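Local coordinates for protein cellobiose 2-epimerase (Caldibacillus thermoamylovorans, PDB 5ZHB) that probably catalyses the reversible 2-epimerisation of the reducing-end glucose of cellobiose to mannose, at residues E191-L196 with E203-R208; L196-E201 with L259-N264. All blocks are in the same frame, centred on the assembly; numbering follows the deposited sequence.

Contact 1 of 2, residues E191-L196 with E203-R208; sequences EAYTNL and EQLKGR
With CG anti to the backbone N (chi1 170°), the side chain of Leu205 brings both of its methyls against helix 183-199, while Tyr193, its CG anti to the carbonyl carbon (chi1 -77°), turns its ring toward helix 203-220, where it meets one of them. The two helices form an antiparallel hairpin of the (alpha/alpha)6-barrel, in which a short loop returns the chain and the segment axes come within 9.9 Å at 153°. The two methyls of Leu205 divide between two partners. Its CD1 rests on the root of the tyrosine, 3.8 Å from Tyr193 CG, approaching the ring obliquely; its CD2 sits 3.6 Å from Leu196 CG and nearly as close to Leu196 CD2. One residue thus touches two side chains about a turn apart on the facing helix. Tyr141 of helix 131-145 touches both leucines and Arg208, adding a third helix to this apolar core. The phenol of Tyr193 is not left without a polar mate, for its OH is hydrogen-bonded to Glu145, which is likely to hold the far end of the ring in place. Arg208 contributes only the base of its side chain: beyond it the chain bends at chi2 and chi3, and the guanidinium leaves to bond Tyr156 through NH1. What remains beside the tyrosine is Arg208 CB, 4.2 Å from Tyr193 CE2.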
ATOM      1  N   GLU A 191       5.869   2.540   6.144  1.00 20.46           N
ATOM      2  CA  GLU A 191       5.110   3.502   5.359  1.00 21.62           C
ATOM      3  C   GLU A 191       4.274   4.379   6.296  1.00 22.23           C
ATOM      4  O   GLU A 191       4.251   5.585   6.167  1.00 18.37           O
ATOM      5  CB  GLU A 191       4.243   2.691   4.395  1.00 19.65           C
ATOM      6  CG  GLU A 191       3.181   3.468   3.628  1.00 22.84           C
ATOM      7  CD  GLU A 191       2.285   2.510   2.858  1.00 21.62           C
ATOM      8  OE1 GLU A 191       1.713   1.602   3.497  1.00 21.38           O
ATOM      9  OE2 GLU A 191       2.208   2.624   1.635  1.00 21.36           O
ATOM     10  N   ALA A 192       3.529   3.737   7.202  1.00 19.80           N
ATOM     11  CA  ALA A 192       2.655   4.442   8.124  1.00 21.50           C
ATOM     12  C   ALA A 192       3.445   5.388   9.035  1.00 21.25           C
ATOM     13  O   ALA A 192       3.089   6.553   9.241  1.00 21.24           O
ATOM     14  CB  ALA A 192       1.939   3.388   8.924  1.00 22.59           C
ATOM     15  N   TYR A 193       4.528   4.868   9.585  1.00 22.87           N
ATOM     16  CA  TYR A 193       5.326   5.626  10.536  1.00 24.76           C
ATOM     17  C   TYR A 193       6.010   6.810   9.866  1.00 25.72           C
ATOM     18  O   TYR A 193       6.169   7.836  10.514  1.00 27.81           O
ATOM     19  CB  TYR A 193       6.393   4.748  11.187  1.00 23.32           C
ATOM     20  CG  TYR A 193       5.895   3.817  12.285  1.00 24.12           C
ATOM     21  CD1 TYR A 193       4.537   3.612  12.516  1.00 24.80           C
ATOM     22  CD2 TYR A 193       6.805   3.145  13.092  1.00 22.85           C
ATOM     23  CE1 TYR A 193       4.106   2.779  13.528  1.00 23.85           C
ATOM     24  CE2 TYR A 193       6.385   2.312  14.115  1.00 23.61           C
ATOM     25  CZ  TYR A 193       5.029   2.144  14.347  1.00 23.84           C
ATOM     26  OH  TYR A 193       4.626   1.283  15.341  1.00 23.13           O
ATOM     27  N   THR A 194       6.436   6.657   8.600  1.00 25.13           N
ATOM     28  CA  THR A 194       6.922   7.798   7.824  1.00 22.98           C
ATOM     29  C   THR A 194       5.909   8.941   7.837  1.00 25.18           C
ATOM     30  O   THR A 194       6.273  10.106   8.071  1.00 25.68           O
ATOM     31  CB  THR A 194       7.237   7.381   6.394  1.00 22.09           C
ATOM     32  OG1 THR A 194       8.239   6.387   6.558  1.00 22.42           O
ATOM     33  CG2 THR A 194       7.798   8.507   5.543  1.00 22.86           C
ATOM     34  N   ASN A 195       4.634   8.611   7.609  1.00 23.83           N
ATOM     35  CA  ASN A 195       3.578   9.614   7.514  1.00 21.22           C
ATOM     36  C   ASN A 195       3.283  10.226   8.885  1.00 22.91           C
ATOM     37  O   ASN A 195       2.954  11.430   8.982  1.00 24.97           O
ATOM     38  CB  ASN A 195       2.352   9.038   6.802  1.00 23.91           C
ATOM     39  CG  ASN A 195       1.694  10.023   5.873  1.00 23.38           C
ATOM     40  OD1 ASN A 195       2.373  10.721   5.101  1.00 24.75           O
ATOM     41  ND2 ASN A 195       0.367  10.111   5.925  1.00 25.54           N
ATOM     42  N   LEU A 196       3.412   9.406   9.931  1.00 22.94           N
ATOM     43  CA  LEU A 196       3.168   9.859  11.294  1.00 27.98           C
ATOM     44  C   LEU A 196       4.234  10.897  11.654  1.00 30.01           C
ATOM     45  O   LEU A 196       3.924  11.949  12.217  1.00 27.58           O
ATOM     46  CB  LEU A 196       3.144   8.679  12.264  1.00 27.52           C
ATOM     47  CG  LEU A 196       2.880   9.005  13.743  1.00 27.23           C
ATOM     48  CD1 LEU A 196       1.596   9.793  13.981  1.00 25.89           C
ATOM     49  CD2 LEU A 196       2.853   7.744  14.571  1.00 27.11           C
ATOM     50  N   GLU A 203      11.011  11.983  18.690  1.00 39.19           N
ATOM     51  CA  GLU A 203      12.345  11.408  18.577  1.00 36.24           C
ATOM     52  C   GLU A 203      12.302   9.885  18.736  1.00 33.32           C
ATOM     53  O   GLU A 203      13.033   9.145  18.059  1.00 34.62           O
ATOM     54  CB  GLU A 203      13.279  12.092  19.585  1.00 41.50           C
ATOM     55  CG  GLU A 203      14.725  11.596  19.535  1.00 49.01           C
ATOM     56  CD  GLU A 203      15.613  12.022  18.362  1.00 52.07           C
ATOM     57  OE1 GLU A 203      15.298  12.949  17.570  1.00 45.08           O
ATOM     58  OE2 GLU A 203      16.672  11.364  18.236  1.00 64.88           O
ATOM     59  N   GLN A 204      11.457   9.377  19.629  1.00 32.27           N
ATOM     60  CA  GLN A 204      11.350   7.932  19.757  1.00 32.28           C
ATOM     61  C   GLN A 204      10.831   7.297  18.450  1.00 27.96           C
ATOM     62  O   GLN A 204      11.347   6.260  18.017  1.00 32.35           O
ATOM     63  CB  GLN A 204      10.511   7.546  20.972  1.00 39.18           C
ATOM     64  CG  GLN A 204      10.405   6.037  21.149  1.00 46.13           C
ATOM     65  CD  GLN A 204       9.893   5.630  22.516  1.00 58.06           C
ATOM     66  OE1 GLN A 204      10.302   6.173  23.550  1.00 55.02           O
ATOM     67  NE2 GLN A 204       9.001   4.647  22.534  1.00 59.74           N
ATOM     68  N   LEU A 205       9.805   7.897  17.837  1.00 30.22           N
ATOM     69  CA  LEU A 205       9.258   7.426  16.562  1.00 30.51           C
ATOM     70  C   LEU A 205      10.380   7.393  15.516  1.00 31.75           C
ATOM     71  O   LEU A 205      10.614   6.361  14.867  1.00 29.78           O
ATOM     72  CB  LEU A 205       8.105   8.344  16.154  1.00 30.25           C
ATOM     73  CG  LEU A 205       7.544   8.174  14.733  1.00 29.93           C
ATOM     74  CD1 LEU A 205       7.084   6.736  14.478  1.00 29.34           C
ATOM     75  CD2 LEU A 205       6.430   9.120  14.446  1.00 29.38           C
ATOM     76  N   LYS A 206      11.129   8.508  15.431  1.00 31.69           N
ATOM     77  CA  LYS A 206      12.295   8.577  14.559  1.00 31.03           C
ATOM     78  C   LYS A 206      13.161   7.330  14.714  1.00 30.93           C
ATOM     79  O   LYS A 206      13.601   6.732  13.726  1.00 31.49           O
ATOM     80  CB  LYS A 206      13.129   9.836  14.828  1.00 33.08           C
ATOM     81  CG  LYS A 206      14.084  10.199  13.702  1.00 39.04           C
ATOM     82  CD  LYS A 206      14.993  11.370  14.051  1.00 42.82           C
ATOM     83  CE  LYS A 206      15.989  11.659  12.991  1.00 46.91           C
ATOM     84  NZ  LYS A 206      16.621  12.955  13.244  1.00 48.11           N
ATOM     85  N   GLY A 207      13.393   6.916  15.968  1.00 29.97           N
ATOM     86  CA  GLY A 207      14.216   5.756  16.214  1.00 29.25           C
ATOM     87  C   GLY A 207      13.545   4.465  15.772  1.00 26.69           C
ATOM     88  O   GLY A 207      14.237   3.509  15.429  1.00 27.14           O
ATOM     89  N   ARG A 208      12.202   4.417  15.843  1.00 25.64           N
ATOM     90  CA  ARG A 208      11.474   3.251  15.358  1.00 27.31           C
ATOM     91  C   ARG A 208      11.612   3.164  13.830  1.00 25.79           C
ATOM     92  O   ARG A 208      11.792   2.067  13.294  1.00 25.55           O
ATOM     93  CB  ARG A 208      10.023   3.264  15.871  1.00 28.96           C
ATOM     94  CG  ARG A 208       9.934   3.305  17.405  1.00 28.58           C
ATOM     95  CD  ARG A 208       9.899   1.903  18.004  1.00 32.03           C
ATOM     96  NE  ARG A 208      11.197   1.264  17.914  1.00 36.15           N
ATOM     97  CZ  ARG A 208      11.510   0.001  17.990  1.00 34.79           C
ATOM     98  NH1 ARG A 208      10.647  -0.981  17.800  1.00 35.29           N
ATOM     99  NH2 ARG A 208      12.779  -0.272  18.190  1.00 39.20           N
TER

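Contact 2 of 2, residues L196-E201 with L259-N264; sequences LYRVWE and LKVTGN
Two helices of the (alpha/alpha)6-barrel, 183-199 and 245-262, meet here near their C-terminal ends, and Val261 is the residue on which the meeting turns. Its two methyls have different partners. CG1 lies at the edge of the Tyr197 ring, near the ring plane and 3.5 Å from Tyr197 CD2, as the two side chains run antiparallel alongside one another. CG2 instead lies over one face of the Arg198 guanidinium, 3.5 Å from Arg198 NH2 and 3.8 Å from Arg198 CZ. That placement follows from an arginine chain extended from CG to NE, which reaches across the valine at about a right angle. The guanidinium nitrogens also have polar partners: NH2 forms a salt bridge with Asp257, one turn earlier on the valine's own helix, and NH1 bonds Asn195 OD1. Were Arg198 cut back to an alanine, Asp257 would probably lose this cationic partner and Val261 CG2 the flat group lying against it. Around the tyrosine, Thr262 CG2 approaches obliquely, 4.3 Å from Tyr197 CD2, while Glu201 CA lies over a face of the ring, near its margin, so that each segment places a residue beside it. Just beyond, Gly263 takes a positive phi of 71°; Asn264 N bonds Leu259 O at 3.0 Å, and Gly263 N makes a weak bond to Lys260 O. This turn, with its glycine and its two bonds back into the last helical turn, is the Schellman motif that closes many alpha helices.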
ATOM      1  N   LEU A 196       3.412   9.406   9.931  1.00 22.94           N
ATOM      2  CA  LEU A 196       3.168   9.859  11.294  1.00 27.98           C
ATOM      3  C   LEU A 196       4.234  10.897  11.654  1.00 30.01           C
ATOM      4  O   LEU A 196       3.924  11.949  12.217  1.00 27.58           O
ATOM      5  CB  LEU A 196       3.144   8.679  12.264  1.00 27.52           C
ATOM      6  CG  LEU A 196       2.880   9.005  13.743  1.00 27.23           C
ATOM      7  CD1 LEU A 196       1.596   9.793  13.981  1.00 25.89           C
ATOM      8  CD2 LEU A 196       2.853   7.744  14.571  1.00 27.11           C
ATOM      9  N   TYR A 197       5.488  10.619  11.273  1.00 31.27           N
ATOM     10  CA  TYR A 197       6.598  11.498  11.624  1.00 28.12           C
ATOM     11  C   TYR A 197       6.465  12.838  10.899  1.00 33.60           C
ATOM     12  O   TYR A 197       6.870  13.868  11.434  1.00 37.85           O
ATOM     13  CB  TYR A 197       7.920  10.785  11.340  1.00 30.25           C
ATOM     14  CG  TYR A 197       9.103  11.556  11.896  1.00 29.93           C
ATOM     15  CD1 TYR A 197       9.486  11.421  13.224  1.00 31.90           C
ATOM     16  CD2 TYR A 197       9.754  12.508  11.115  1.00 35.20           C
ATOM     17  CE1 TYR A 197      10.532  12.168  13.745  1.00 36.75           C
ATOM     18  CE2 TYR A 197      10.827  13.231  11.611  1.00 37.00           C
ATOM     19  CZ  TYR A 197      11.203  13.066  12.931  1.00 40.27           C
ATOM     20  OH  TYR A 197      12.239  13.805  13.403  1.00 41.90           O
ATOM     21  N   ARG A 198       5.871  12.847   9.697  1.00 28.98           N
ATOM     22  CA  ARG A 198       5.571  14.089   9.002  1.00 30.79           C
ATOM     23  C   ARG A 198       4.684  14.984   9.860  1.00 33.71           C
ATOM     24  O   ARG A 198       4.707  16.192   9.717  1.00 32.88           O
ATOM     25  CB  ARG A 198       4.858  13.880   7.658  1.00 30.21           C
ATOM     26  CG  ARG A 198       5.705  13.219   6.578  1.00 29.44           C
ATOM     27  CD  ARG A 198       4.908  13.124   5.282  1.00 31.82           C
ATOM     28  NE  ARG A 198       5.723  12.730   4.124  1.00 34.55           N
ATOM     29  CZ  ARG A 198       5.851  11.504   3.611  1.00 31.59           C
ATOM     30  NH1 ARG A 198       5.062  10.492   3.979  1.00 28.62           N
ATOM     31  NH2 ARG A 198       6.807  11.307   2.729  1.00 34.07           N
ATOM     32  N   VAL A 199       3.854  14.396  10.714  1.00 34.51           N
ATOM     33  CA  VAL A 199       2.815  15.162  11.388  1.00 37.21           C
ATOM     34  C   VAL A 199       3.095  15.308  12.885  1.00 37.84           C
ATOM     35  O   VAL A 199       2.449  16.100  13.553  1.00 41.07           O
ATOM     36  CB  VAL A 199       1.577  14.330  10.997  1.00 38.46           C
ATOM     37  CG1 VAL A 199       0.702  13.870  12.149  1.00 43.26           C
ATOM     38  CG2 VAL A 199       0.820  14.986   9.867  1.00 38.23           C
ATOM     39  N   TRP A 200       4.078  14.550  13.380  1.00 34.83           N
ATOM     40  CA  TRP A 200       4.402  14.406  14.790  1.00 36.97           C
ATOM     41  C   TRP A 200       5.866  13.999  14.868  1.00 38.53           C
ATOM     42  O   TRP A 200       6.196  12.819  14.768  1.00 37.90           O
ATOM     43  CB  TRP A 200       3.502  13.365  15.472  1.00 39.57           C
ATOM     44  CG  TRP A 200       3.708  13.188  16.959  1.00 38.57           C
ATOM     45  CD1 TRP A 200       3.705  14.166  17.917  1.00 38.19           C
ATOM     46  CD2 TRP A 200       3.932  11.940  17.657  1.00 38.14           C
ATOM     47  NE1 TRP A 200       3.915  13.614  19.154  1.00 39.25           N
ATOM     48  CE2 TRP A 200       4.062  12.256  19.030  1.00 39.45           C
ATOM     49  CE3 TRP A 200       4.031  10.597  17.262  1.00 39.96           C
ATOM     50  CZ2 TRP A 200       4.287  11.281  19.998  1.00 40.96           C
ATOM     51  CZ3 TRP A 200       4.255   9.631  18.220  1.00 42.61           C
ATOM     52  CH2 TRP A 200       4.378   9.972  19.573  1.00 44.48           C
ATOM     53  N   GLU A 201       6.756  14.994  14.991  1.00 41.90           N
ATOM     54  CA  GLU A 201       8.187  14.739  14.904  1.00 39.88           C
ATOM     55  C   GLU A 201       8.724  14.273  16.253  1.00 43.95           C
ATOM     56  O   GLU A 201       9.516  14.966  16.876  1.00 47.35           O
ATOM     57  CB  GLU A 201       8.924  15.990  14.417  1.00 43.78           C
ATOM     58  CG  GLU A 201       8.469  16.438  13.031  1.00 48.59           C
ATOM     59  CD  GLU A 201       9.350  17.471  12.357  1.00 50.32           C
ATOM     60  OE1 GLU A 201      10.452  17.718  12.890  1.00 51.82           O
ATOM     61  OE2 GLU A 201       8.935  18.026  11.316  1.00 46.22           O
ATOM     62  N   LEU A 259      13.909   7.618   4.589  1.00 26.71           N
ATOM     63  CA  LEU A 259      15.199   8.299   4.631  1.00 24.84           C
ATOM     64  C   LEU A 259      15.052   9.817   4.577  1.00 28.55           C
ATOM     65  O   LEU A 259      15.661  10.511   5.395  1.00 31.00           O
ATOM     66  CB  LEU A 259      16.098   7.761   3.524  1.00 23.74           C
ATOM     67  CG  LEU A 259      16.520   6.303   3.656  1.00 24.14           C
ATOM     68  CD1 LEU A 259      17.368   5.912   2.444  1.00 25.71           C
ATOM     69  CD2 LEU A 259      17.232   6.020   4.959  1.00 27.06           C
ATOM     70  N   LYS A 260      14.280  10.336   3.615  1.00 31.37           N
ATOM     71  CA  LYS A 260      14.153  11.769   3.411  1.00 31.01           C
ATOM     72  C   LYS A 260      13.466  12.456   4.593  1.00 34.89           C
ATOM     73  O   LYS A 260      13.899  13.535   5.025  1.00 35.53           O
ATOM     74  CB  LYS A 260      13.370  12.107   2.135  1.00 33.02           C
ATOM     75  CG  LYS A 260      14.002  11.696   0.812  1.00 35.10           C
ATOM     76  CD  LYS A 260      13.007  11.522  -0.334  1.00 36.71           C
ATOM     77  CE  LYS A 260      13.657  10.897  -1.510  1.00 38.40           C
ATOM     78  NZ  LYS A 260      12.780  10.555  -2.636  1.00 37.82           N
ATOM     79  N   VAL A 261      12.367  11.867   5.096  1.00 30.80           N
ATOM     80  CA  VAL A 261      11.578  12.468   6.170  1.00 31.83           C
ATOM     81  C   VAL A 261      12.383  12.528   7.468  1.00 28.94           C
ATOM     82  O   VAL A 261      12.214  13.440   8.273  1.00 34.34           O
ATOM     83  CB  VAL A 261      10.263  11.674   6.322  1.00 36.74           C
ATOM     84  CG1 VAL A 261       9.555  11.906   7.642  1.00 40.05           C
ATOM     85  CG2 VAL A 261       9.310  11.920   5.160  1.00 37.39           C
ATOM     86  N   THR A 262      13.278  11.568   7.692  1.00 31.19           N
ATOM     87  CA  THR A 262      14.037  11.552   8.928  1.00 30.69           C
ATOM     88  C   THR A 262      15.484  12.073   8.775  1.00 34.87           C
ATOM     89  O   THR A 262      16.228  12.044   9.752  1.00 36.58           O
ATOM     90  CB  THR A 262      14.040  10.147   9.506  1.00 28.79           C
ATOM     91  OG1 THR A 262      14.749   9.254   8.647  1.00 27.95           O
ATOM     92  CG2 THR A 262      12.637   9.647   9.790  1.00 29.80           C
ATOM     93  N   GLY A 263      15.924  12.476   7.577  1.00 37.20           N
ATOM     94  CA  GLY A 263      17.264  13.032   7.401  1.00 34.89           C
ATOM     95  C   GLY A 263      18.355  11.972   7.533  1.00 36.83           C
ATOM     96  O   GLY A 263      19.483  12.260   7.927  1.00 36.39           O
ATOM     97  N   ASN A 264      18.040  10.730   7.178  1.00 36.72           N
ATOM     98  CA  ASN A 264      18.989   9.648   7.322  1.00 37.78           C
ATOM     99  C   ASN A 264      19.834   9.570   6.045  1.00 42.72           C
ATOM    100  O   ASN A 264      19.347   9.119   5.015  1.00 36.21           O
ATOM    101  CB  ASN A 264      18.249   8.380   7.719  1.00 38.56           C
ATOM    102  CG  ASN A 264      19.166   7.195   7.914  1.00 40.50           C
ATOM    103  OD1 ASN A 264      20.275   7.130   7.372  1.00 38.73           O
ATOM    104  ND2 ASN A 264      18.691   6.205   8.642  1.00 41.54           N
TER

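The two contacts illustrate how one helix of an alpha/alpha barrel can serve two neighbours at once. Helix 183-199 enters both, and Leu196 lies in a segment of each but does its touching in contact 1; contact 1 joins the helix to the next one in sequence, 203-220, and contact 2 to the later helix 245-262. Their segments alternate along the chain, with 203-208 falling between the two halves of contact 2. The centres are about 6 Å apart, on the same side of the chain's centre, and the contacts touch directly: Lys206 CB packs 3.7 Å from Tyr197 CE1. Hairpin and helix-to-helix neighbour packing therefore merge into one continuous region of the barrel wall.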